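Local coordinates for putative polyketide synthase (Brevibacillus brevis, PDB 6HP2), which carries, in this O-methyltransferase domain of a trans-AT polyketide synthase, an S-adenosyl-L-homocysteine site and probably takes part in building the antibiotic bacillaene, at residues Y44-R52 against P243-D251; K179-L190 against W224-L233. One frame throughout, in Å; residues are numbered along the deposited sequence.

How the interactions relate
The two contacts lie on opposite sides of the chain's centre, with their own centres about 28 Å apart and nearest atoms about 14 Å apart, and share no helix or strand. Both are largely buried with exposed margins. Interaction 1 presses an irregular segment onto helix 242-249, so backbone groups of residues 44-52 supply much of its chemistry, and the near end of that segment reaches S-adenosyl-L-homocysteine. Interaction 2 joins two helices and the strand starts that follow them, mainly through side chains: an apolar cluster round Phe183 beside polar bonds that run from buried Ser187 and His231 out to exposed His180 and Gln184. It buries 573 Å², against 467 Å² in interaction 1.

Interaction 1 of 2, residues Y44-R52 against P243-D251; sequences YLTVCPFER and PQIANALHD. With SAH (S-adenosyl-L-homocysteine), chain B.
Ala248 is the small bump of this contact, and the Phe50 ring and the Cys48 carbonyl form the hollow that receives it. Its CB stands over one face of the ring as a CH-pi contact, 3.9 Å from the centroid and 21° off the ring normal, shifted toward the rim. Ala248 CB also lies 3.1 Å from Cys48 O, a tight fit against a buried carbonyl that has no hydrogen-bond partner in the model.

Ile245 fills the next hollow: its CD1 rests against Cys48 O and the Pro49 ring, while its CG2 meets Val47 CG2 at 3.8 Å, the two side chains crossing at about a right angle. Val47 is forked over the helix. With CG1 anti to the carbonyl carbon (chi1 -63°), that branch reaches both methyls of Leu249 and CG2 is left for Ile245. Pro49 CB sits on Gln244 CB, 3.6 Å away.

Two hydrogen bonds pin the loop. Phe50 N reaches Gln244 O at 3.1 Å from above its carbonyl plane, opposite the face used by Ala248 N, so the helical bond is kept. Asn247 ND2 gives a fairly straight bond (166°) to Phe50 O, which lies close to its amide plane, while Asn247 OD1 is hydrogen-bonded to Lys53 NZ. A water joins Gln244 NE2 to Glu51 O.

At the other end of the segment, Leu45 N donates to the carboxylate of S-adenosyl-L-homocysteine, with 2.9 Å between Leu45 N and SAH O, so one irregular segment links the ligand pocket to helix 242-249. Around it, helix 70-88 packs on Cys48, helix 263-281 backs Ile245 and Leu249, and helix 316-326 meets Pro49 and Gln244.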
loop_
_atom_site.group_PDB
_atom_site.type_symbol
_atom_site.label_atom_id
_atom_site.label_comp_id
_atom_site.label_asym_id
_atom_site.label_seq_id
_atom_site.Cartn_x
_atom_site.Cartn_y
_atom_site.Cartn_z
ATOM N N TYR A 44 5.392 -0.093 -9.734
ATOM C CA TYR A 44 4.913 0.109 -8.378
ATOM C C TYR A 44 5.833 1.094 -7.695
ATOM O O TYR A 44 7.041 1.006 -7.861
ATOM C CB TYR A 44 4.891 -1.200 -7.612
ATOM C CG TYR A 44 4.034 -2.269 -8.267
ATOM C CD1 TYR A 44 2.640 -2.213 -8.233
ATOM C CD2 TYR A 44 4.644 -3.377 -8.836
ATOM C CE1 TYR A 44 1.874 -3.223 -8.832
ATOM C CE2 TYR A 44 3.921 -4.375 -9.418
ATOM C CZ TYR A 44 2.534 -4.306 -9.423
ATOM O OH TYR A 44 1.812 -5.301 -9.996
ATOM N N LEU A 45 5.250 2.031 -6.934
ATOM C CA LEU A 45 6.013 3.068 -6.237
ATOM C C LEU A 45 6.158 2.768 -4.745
ATOM O O LEU A 45 6.072 3.663 -3.906
ATOM C CB LEU A 45 5.349 4.420 -6.432
ATOM C CG LEU A 45 5.025 4.802 -7.904
ATOM C CD1 LEU A 45 4.342 6.152 -7.934
ATOM C CD2 LEU A 45 6.277 4.762 -8.727
ATOM N N THR A 46 6.400 1.524 -4.391
ATOM C CA THR A 46 6.503 1.108 -2.986
ATOM C C THR A 46 7.788 0.315 -2.742
ATOM O O THR A 46 8.412 -0.204 -3.669
ATOM C CB THR A 46 5.312 0.211 -2.626
ATOM O OG1 THR A 46 5.349 -0.939 -3.482
ATOM C CG2 THR A 46 3.982 0.956 -2.873
ATOM N N VAL A 47 8.158 0.181 -1.482
ATOM C CA VAL A 47 9.219 -0.738 -1.101
ATOM C C VAL A 47 8.648 -2.148 -1.191
ATOM O O VAL A 47 7.495 -2.338 -1.596
ATOM C CB VAL A 47 9.743 -0.377 0.300
ATOM C CG1 VAL A 47 10.353 1.017 0.241
ATOM C CG2 VAL A 47 8.590 -0.435 1.313
ATOM N N CYS A 48 9.460 -3.140 -0.876
ATOM C CA CYS A 48 9.122 -4.533 -1.122
ATOM C C CYS A 48 9.832 -5.363 -0.075
ATOM O O CYS A 48 10.866 -4.945 0.460
ATOM C CB CYS A 48 9.545 -4.986 -2.535
ATOM S SG CYS A 48 11.352 -5.102 -2.836
ATOM N N PRO A 49 9.306 -6.558 0.237
ATOM C CA PRO A 49 9.890 -7.390 1.288
ATOM C C PRO A 49 10.904 -8.444 0.843
ATOM O O PRO A 49 10.589 -9.197 -0.069
ATOM C CB PRO A 49 8.670 -8.151 1.787
ATOM C CG PRO A 49 7.940 -8.431 0.532
ATOM C CD PRO A 49 8.030 -7.131 -0.214
ATOM N N PHE A 50 12.121 -8.447 1.400
ATOM C CA PHE A 50 13.121 -9.487 1.162
ATOM C C PHE A 50 13.076 -10.460 2.336
ATOM O O PHE A 50 13.115 -10.023 3.482
ATOM C CB PHE A 50 14.516 -8.922 1.071
ATOM C CG PHE A 50 14.889 -8.374 -0.306
ATOM C CD1 PHE A 50 13.936 -8.124 -1.247
ATOM C CD2 PHE A 50 16.205 -8.083 -0.617
ATOM C CE1 PHE A 50 14.277 -7.639 -2.494
ATOM C CE2 PHE A 50 16.535 -7.567 -1.832
ATOM C CZ PHE A 50 15.553 -7.355 -2.787
ATOM N N GLU A 51 13.060 -11.769 2.059
ATOM C CA GLU A 51 13.098 -12.778 3.138
ATOM C C GLU A 51 14.399 -12.708 3.916
ATOM O O GLU A 51 14.430 -12.968 5.137
ATOM C CB GLU A 51 12.910 -14.177 2.566
ATOM C CG GLU A 51 11.517 -14.416 1.948
ATOM C CD GLU A 51 11.310 -15.863 1.498
ATOM O OE1 GLU A 51 12.214 -16.703 1.716
ATOM O OE2 GLU A 51 10.240 -16.154 0.925
ATOM N N ARG A 52 15.470 -12.277 3.256
ATOM C CA ARG A 52 16.777 -12.139 3.871
ATOM C C ARG A 52 17.506 -10.989 3.206
ATOM O O ARG A 52 17.190 -10.593 2.082
ATOM C CB ARG A 52 17.612 -13.420 3.719
ATOM C CG ARG A 52 17.923 -13.782 2.289
ATOM C CD ARG A 52 17.964 -15.285 2.054
ATOM N NE ARG A 52 16.638 -15.908 2.037
ATOM C CZ ARG A 52 15.853 -15.986 0.965
ATOM N NH1 ARG A 52 16.237 -15.463 -0.185
ATOM N NH2 ARG A 52 14.674 -16.582 1.048
ATOM N N PRO A 243 10.460 -6.462 9.403
ATOM C CA PRO A 243 11.805 -7.025 9.229
ATOM C C PRO A 243 12.170 -7.266 7.767
ATOM O O PRO A 243 13.296 -6.985 7.364
ATOM C CB PRO A 243 11.741 -8.357 9.992
ATOM C CG PRO A 243 10.496 -8.299 10.814
ATOM C CD PRO A 243 9.554 -7.416 10.061
ATOM N N GLN A 244 11.231 -7.792 6.988
ATOM C CA GLN A 244 11.486 -8.070 5.581
ATOM C C GLN A 244 11.765 -6.796 4.783
ATOM O O GLN A 244 12.634 -6.784 3.914
ATOM C CB GLN A 244 10.331 -8.850 4.961
ATOM C CG GLN A 244 10.195 -10.270 5.484
ATOM C CD GLN A 244 9.803 -10.323 6.948
ATOM O OE1 GLN A 244 8.987 -9.529 7.412
ATOM N NE2 GLN A 244 10.379 -11.266 7.681
ATOM N N ILE A 245 11.031 -5.729 5.073
ATOM C CA ILE A 245 11.245 -4.466 4.378
ATOM C C ILE A 245 12.629 -3.956 4.703
ATOM O O ILE A 245 13.391 -3.583 3.812
ATOM C CB ILE A 245 10.238 -3.403 4.805
ATOM C CG1 ILE A 245 8.840 -3.869 4.458
ATOM C CG2 ILE A 245 10.543 -2.080 4.118
ATOM C CD1 ILE A 245 8.601 -4.049 2.979
ATOM N N ALA A 246 12.955 -3.935 5.988
ATOM C CA ALA A 246 14.291 -3.507 6.390
ATOM C C ALA A 246 15.367 -4.372 5.720
ATOM O O ALA A 246 16.443 -3.868 5.390
ATOM C CB ALA A 246 14.437 -3.566 7.935
ATOM N N ASN A 247 15.107 -5.666 5.505
ATOM C CA ASN A 247 16.093 -6.483 4.782
ATOM C C ASN A 247 16.328 -5.945 3.365
ATOM O O ASN A 247 17.463 -5.874 2.894
ATOM C CB ASN A 247 15.653 -7.924 4.643
ATOM C CG ASN A 247 15.654 -8.676 5.941
ATOM O OD1 ASN A 247 16.357 -8.319 6.855
ATOM N ND2 ASN A 247 14.891 -9.754 5.997
ATOM N N ALA A 248 15.252 -5.592 2.666
ATOM C CA ALA A 248 15.333 -5.070 1.304
ATOM C C ALA A 248 16.030 -3.714 1.275
ATOM O O ALA A 248 16.684 -3.354 0.288
ATOM C CB ALA A 248 13.920 -4.946 0.741
ATOM N N LEU A 249 15.821 -2.909 2.300
ATOM C CA LEU A 249 16.371 -1.561 2.335
ATOM C C LEU A 249 17.729 -1.501 2.999
ATOM O O LEU A 249 18.285 -0.394 3.117
ATOM C CB LEU A 249 15.424 -0.615 3.058
ATOM C CG LEU A 249 14.069 -0.444 2.387
ATOM C CD1 LEU A 249 13.224 0.589 3.125
ATOM C CD2 LEU A 249 14.255 -0.005 0.948
ATOM N N HIS A 250 18.304 -2.642 3.372
ATOM C CA HIS A 250 19.678 -2.658 3.917
ATOM C C HIS A 250 20.648 -2.254 2.806
ATOM O O HIS A 250 20.827 -2.988 1.831
ATOM C CB HIS A 250 20.033 -4.036 4.465
ATOM C CG HIS A 250 21.309 -4.060 5.240
ATOM N ND1 HIS A 250 22.460 -4.666 4.780
ATOM C CD2 HIS A 250 21.613 -3.541 6.450
ATOM C CE1 HIS A 250 23.411 -4.536 5.687
ATOM N NE2 HIS A 250 22.921 -3.854 6.706
ATOM N N ASP A 251 21.230 -1.070 2.944
ATOM C CA ASP A 251 21.951 -0.397 1.869
ATOM C C ASP A 251 23.057 0.390 2.552
ATOM O O ASP A 251 23.017 1.622 2.629
ATOM C CB ASP A 251 21.001 0.513 1.092
ATOM C CG ASP A 251 21.420 0.762 -0.351
ATOM O OD1 ASP A 251 22.522 0.358 -0.784
ATOM O OD2 ASP A 251 20.597 1.395 -1.056
HETATM N N SAH B . -0.466 2.793 -4.576
HETATM C CA SAH B . 0.503 3.091 -5.626
HETATM C CB SAH B . 1.216 4.416 -5.390
HETATM C CG SAH B . 1.761 4.633 -3.990
HETATM S SD SAH B . 2.760 6.149 -3.909
HETATM C C SAH B . 1.479 1.942 -5.691
HETATM O O SAH B . 2.385 1.941 -6.525
HETATM O OXT SAH B . 1.351 1.002 -4.915
HETATM C "C5'" SAH B . 1.551 7.188 -3.055
HETATM C "C4'" SAH B . 0.360 7.542 -3.942
HETATM O "O4'" SAH B . -0.616 8.239 -3.135
HETATM C "C3'" SAH B . 0.750 8.579 -5.046
HETATM O "O3'" SAH B . 0.074 8.123 -6.228
HETATM C "C2'" SAH B . 0.193 9.923 -4.584
HETATM O "O2'" SAH B . -0.174 10.801 -5.607
HETATM C "C1'" SAH B . -1.030 9.440 -3.773
HETATM N N9 SAH B . -1.565 10.381 -2.792
HETATM C C8 SAH B . -0.921 10.968 -1.740
HETATM N N7 SAH B . -1.801 11.790 -1.160
HETATM C C5 SAH B . -2.996 11.682 -1.788
HETATM C C6 SAH B . -4.235 12.287 -1.619
HETATM N N6 SAH B . -4.520 13.147 -0.642
HETATM N N1 SAH B . -5.262 11.931 -2.444
HETATM C C2 SAH B . -5.060 11.063 -3.501
HETATM N N3 SAH B . -3.823 10.498 -3.677
HETATM C C4 SAH B . -2.813 10.838 -2.867
HETATM O O HOH W 1 12.251 -13.122 6.712
#

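Interaction 2 of 2, residues K179-L190 against W224-L233; sequences KHGLFQNISSSL and WIELLAEHQL
Phe183 of helix 179-188 is packed against helix 221-230 and the start of strand 233-240, within the Rossmann-like methyltransferase fold. The axes of segments 179-188 and 224-230 cross at -41°, 10.1 Å apart at closest approach.

Apolar packing comes first. With CG anti to its carbonyl carbon (chi1 -82°), the Phe183 ring enters a pocket made by Trp224, Leu227, Leu228 and Leu233. Leu233 CD1 lies at the ring edge, 3.8 Å from Phe183 CD1, whereas Leu227 CD2 and Leu228 CD2 approach obliquely, as does Trp224 CZ3 beside Phe183 CZ. Leu227 is split between two neighbours: CD2 lies against Phe183 and Lys179 CB, and CD1 stands over one face of the His180 ring. Past the C-terminal ends of the two helices, Leu190 CD2 meets Leu233 CD2.

The CH-pi contacts centre on the histidines. Besides Leu227 on His180, Phe183 CB covers one face of His231, 4.0 Å from its centroid, with Glu230 CG over the opposite face.

Polar contacts start from buried Ser187 and His231 and run outward to His180, Gln184 and Gln232. Ser187 OG lies 2.9 Å from His231 O and 3.1 Å from OE1 of the poorly ordered Gln232. Gln232, at positive phi, is the C' residue of a Schellman motif closing helix 221-230, with Leu233 N bonded to Leu228 O and Gln232 N to Ala229 O. One water bridges Gln184 OE1, His231 ND1 and Gln232 OE1. The two imidazoles meet rim to rim, planes 45° apart, joined by a hydrogen bond of 3.0 Å between His180 ND1 and His231 NE2.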
loop_
_atom_site.group_PDB
_atom_site.type_symbol
_atom_site.label_atom_id
_atom_site.label_comp_id
_atom_site.label_asym_id
_atom_site.label_seq_id
_atom_site.Cartn_x
_atom_site.Cartn_y
_atom_site.Cartn_z
ATOM N N LYS A 179 -6.657 12.722 8.327
ATOM C CA LYS A 179 -7.012 11.308 8.387
ATOM C C LYS A 179 -8.517 11.106 8.498
ATOM O O LYS A 179 -9.064 10.127 7.961
ATOM C CB LYS A 179 -6.355 10.644 9.591
ATOM C CG LYS A 179 -4.854 10.942 9.770
ATOM C CD LYS A 179 -4.023 10.216 8.801
ATOM C CE LYS A 179 -2.492 10.465 9.101
ATOM N NZ LYS A 179 -1.655 10.096 7.965
ATOM N N HIS A 180 -9.197 11.989 9.241
ATOM C CA HIS A 180 -10.629 11.792 9.428
ATOM C C HIS A 180 -11.385 12.118 8.160
ATOM O O HIS A 180 -12.382 11.447 7.853
ATOM C CB HIS A 180 -11.158 12.606 10.606
ATOM C CG HIS A 180 -10.764 12.034 11.924
ATOM N ND1 HIS A 180 -11.341 10.882 12.424
ATOM C CD2 HIS A 180 -9.827 12.416 12.827
ATOM C CE1 HIS A 180 -10.798 10.600 13.597
ATOM N NE2 HIS A 180 -9.871 11.505 13.856
ATOM N N GLY A 181 -10.917 13.113 7.403
ATOM C CA GLY A 181 -11.494 13.339 6.089
ATOM C C GLY A 181 -11.398 12.094 5.240
ATOM O O GLY A 181 -12.383 11.633 4.668
ATOM N N LEU A 182 -10.194 11.533 5.160
ATOM C CA LEU A 182 -9.951 10.352 4.348
ATOM C C LEU A 182 -10.831 9.187 4.771
ATOM O O LEU A 182 -11.480 8.555 3.936
ATOM C CB LEU A 182 -8.482 9.974 4.462
ATOM C CG LEU A 182 -8.072 8.685 3.770
ATOM C CD1 LEU A 182 -8.289 8.740 2.263
ATOM C CD2 LEU A 182 -6.643 8.412 4.175
ATOM N N PHE A 183 -10.864 8.864 6.058
ATOM C CA PHE A 183 -11.598 7.648 6.464
ATOM C C PHE A 183 -13.089 7.870 6.525
ATOM O O PHE A 183 -13.850 6.919 6.404
ATOM C CB PHE A 183 -11.016 7.076 7.778
ATOM C CG PHE A 183 -9.787 6.237 7.515
ATOM C CD1 PHE A 183 -9.904 4.897 7.261
ATOM C CD2 PHE A 183 -8.488 6.807 7.491
ATOM C CE1 PHE A 183 -8.785 4.146 6.976
ATOM C CE2 PHE A 183 -7.361 6.019 7.166
ATOM C CZ PHE A 183 -7.516 4.710 6.941
ATOM N N GLN A 184 -13.545 9.121 6.654
ATOM C CA GLN A 184 -14.942 9.409 6.390
ATOM C C GLN A 184 -15.281 9.041 4.958
ATOM O O GLN A 184 -16.295 8.378 4.696
ATOM C CB GLN A 184 -15.240 10.886 6.662
ATOM C CG GLN A 184 -16.624 11.326 6.309
ATOM C CD GLN A 184 -17.663 10.760 7.255
ATOM O OE1 GLN A 184 -17.326 10.219 8.294
ATOM N NE2 GLN A 184 -18.900 10.872 6.890
ATOM N N ASN A 185 -14.420 9.456 4.025
ATOM C CA ASN A 185 -14.600 9.195 2.606
ATOM C C ASN A 185 -14.615 7.703 2.340
ATOM O O ASN A 185 -15.507 7.189 1.662
ATOM C CB ASN A 185 -13.485 9.908 1.807
ATOM C CG ASN A 185 -13.902 10.282 0.376
ATOM O OD1 ASN A 185 -15.045 10.066 -0.058
ATOM N ND2 ASN A 185 -12.977 10.873 -0.355
ATOM N N ILE A 186 -13.669 6.988 2.918
ATOM C CA ILE A 186 -13.560 5.544 2.694
ATOM C C ILE A 186 -14.794 4.825 3.228
ATOM O O ILE A 186 -15.454 4.047 2.515
ATOM C CB ILE A 186 -12.287 5.010 3.359
ATOM C CG1 ILE A 186 -11.043 5.524 2.634
ATOM C CG2 ILE A 186 -12.326 3.430 3.507
ATOM C CD1 ILE A 186 -9.768 5.179 3.357
ATOM N N SER A 187 -15.165 5.131 4.472
ATOM C CA SER A 187 -16.269 4.410 5.104
ATOM C C SER A 187 -17.594 4.693 4.412
ATOM O O SER A 187 -18.449 3.802 4.288
ATOM C CB SER A 187 -16.351 4.799 6.594
ATOM O OG SER A 187 -17.354 4.043 7.233
ATOM N N SER A 188 -17.815 5.953 4.029
ATOM C CA SER A 188 -19.012 6.358 3.350
ATOM C C SER A 188 -19.152 5.715 1.980
ATOM O O SER A 188 -20.270 5.628 1.508
ATOM C CB SER A 188 -19.036 7.878 3.192
ATOM O OG SER A 188 -19.352 8.488 4.418
ATOM N N SER A 189 -18.061 5.271 1.346
ATOM C CA SER A 189 -18.104 4.657 0.028
ATOM C C SER A 189 -17.884 3.147 0.039
ATOM O O SER A 189 -17.630 2.558 -1.033
ATOM C CB SER A 189 -17.037 5.292 -0.897
ATOM O OG SER A 189 -17.339 6.635 -1.108
ATOM N N LEU A 190 -17.942 2.511 1.194
ATOM C CA LEU A 190 -17.690 1.085 1.313
ATOM C C LEU A 190 -19.010 0.351 1.501
ATOM O O LEU A 190 -19.781 0.642 2.437
ATOM C CB LEU A 190 -16.741 0.797 2.467
ATOM C CG LEU A 190 -16.230 -0.662 2.582
ATOM C CD1 LEU A 190 -15.345 -1.021 1.508
ATOM C CD2 LEU A 190 -15.580 -0.845 3.956
ATOM N N TRP A 224 -4.498 4.587 15.536
ATOM C CA TRP A 224 -5.067 3.736 14.499
ATOM C C TRP A 224 -6.295 2.997 14.995
ATOM O O TRP A 224 -7.315 2.912 14.299
ATOM C CB TRP A 224 -4.010 2.722 14.033
ATOM C CG TRP A 224 -3.183 3.167 12.891
ATOM C CD1 TRP A 224 -1.857 3.425 12.888
ATOM C CD2 TRP A 224 -3.605 3.246 11.524
ATOM N NE1 TRP A 224 -1.428 3.707 11.610
ATOM C CE2 TRP A 224 -2.486 3.614 10.756
ATOM C CE3 TRP A 224 -4.839 3.066 10.886
ATOM C CZ2 TRP A 224 -2.545 3.841 9.372
ATOM C CZ3 TRP A 224 -4.894 3.282 9.485
ATOM C CH2 TRP A 224 -3.750 3.645 8.762
ATOM N N ILE A 225 -6.229 2.503 16.228
ATOM C CA ILE A 225 -7.363 1.840 16.848
ATOM C C ILE A 225 -8.590 2.740 16.821
ATOM O O ILE A 225 -9.696 2.329 16.426
ATOM C CB ILE A 225 -6.994 1.443 18.286
ATOM C CG1 ILE A 225 -5.964 0.313 18.258
ATOM C CG2 ILE A 225 -8.294 1.118 19.135
ATOM C CD1 ILE A 225 -5.375 0.013 19.680
ATOM N N GLU A 226 -8.419 3.961 17.293
ATOM C CA GLU A 226 -9.513 4.921 17.407
ATOM C C GLU A 226 -9.949 5.513 16.068
ATOM O O GLU A 226 -11.152 5.760 15.862
ATOM C CB GLU A 226 -9.093 6.019 18.372
ATOM C CG GLU A 226 -8.952 5.493 19.814
ATOM C CD GLU A 226 -8.282 6.502 20.773
ATOM O OE1 GLU A 226 -7.972 7.658 20.387
ATOM O OE2 GLU A 226 -8.003 6.084 21.902
ATOM N N LEU A 227 -8.995 5.760 15.176
ATOM C CA LEU A 227 -9.323 6.289 13.862
ATOM C C LEU A 227 -10.208 5.302 13.104
ATOM O O LEU A 227 -11.238 5.672 12.536
ATOM C CB LEU A 227 -8.045 6.559 13.074
ATOM C CG LEU A 227 -8.187 6.947 11.592
ATOM C CD1 LEU A 227 -8.924 8.278 11.501
ATOM C CD2 LEU A 227 -6.817 7.031 10.927
ATOM N N LEU A 228 -9.815 4.034 13.088
ATOM C CA LEU A 228 -10.614 3.020 12.415
ATOM C C LEU A 228 -11.957 2.844 13.101
ATOM O O LEU A 228 -12.985 2.904 12.438
ATOM C CB LEU A 228 -9.874 1.688 12.360
ATOM C CG LEU A 228 -8.573 1.713 11.609
ATOM C CD1 LEU A 228 -7.911 0.334 11.686
ATOM C CD2 LEU A 228 -8.750 2.099 10.142
ATOM N N ALA A 229 -11.964 2.643 14.438
ATOM C CA ALA A 229 -13.205 2.446 15.174
ATOM C C ALA A 229 -14.150 3.628 14.956
ATOM O O ALA A 229 -15.359 3.451 14.813
ATOM C CB ALA A 229 -12.939 2.300 16.701
ATOM N N GLU A 230 -13.608 4.846 14.857
ATOM C CA GLU A 230 -14.469 6.025 14.692
ATOM C C GLU A 230 -15.223 5.966 13.371
ATOM O O GLU A 230 -16.356 6.458 13.277
ATOM C CB GLU A 230 -13.651 7.312 14.745
ATOM C CG GLU A 230 -14.493 8.547 14.569
ATOM C CD GLU A 230 -15.351 8.816 15.793
ATOM O OE1 GLU A 230 -14.924 8.437 16.907
ATOM O OE2 GLU A 230 -16.467 9.367 15.634
ATOM N N HIS A 231 -14.624 5.361 12.344
ATOM C CA HIS A 231 -15.302 5.237 11.054
ATOM C C HIS A 231 -15.831 3.828 10.791
ATOM O O HIS A 231 -15.877 3.388 9.650
ATOM C CB HIS A 231 -14.355 5.719 9.973
ATOM C CG HIS A 231 -13.964 7.152 10.176
ATOM N ND1 HIS A 231 -14.798 8.196 9.821
ATOM C CD2 HIS A 231 -12.940 7.708 10.868
ATOM C CE1 HIS A 231 -14.256 9.336 10.213
ATOM N NE2 HIS A 231 -13.117 9.064 10.824
ATOM N N GLN A 232 -16.248 3.132 11.843
ATOM C CA GLN A 232 -16.960 1.854 11.756
ATOM C C GLN A 232 -16.082 0.714 11.248
ATOM O O GLN A 232 -16.578 -0.335 10.835
ATOM C CB GLN A 232 -18.199 1.993 10.865
ATOM C CG GLN A 232 -19.268 2.983 11.360
ATOM C CD GLN A 232 -18.928 4.427 11.047
ATOM O OE1 GLN A 232 -18.654 4.782 9.900
ATOM N NE2 GLN A 232 -18.944 5.270 12.069
ATOM N N LEU A 233 -14.777 0.861 11.272
ATOM C CA LEU A 233 -13.925 -0.180 10.730
ATOM C C LEU A 233 -13.248 -0.998 11.816
ATOM O O LEU A 233 -12.822 -0.477 12.848
ATOM C CB LEU A 233 -12.872 0.453 9.808
ATOM C CG LEU A 233 -13.427 1.151 8.595
ATOM C CD1 LEU A 233 -12.336 2.030 7.866
ATOM C CD2 LEU A 233 -14.007 0.179 7.569
HETATM O O HOH W 2 -17.373 7.518 9.023
#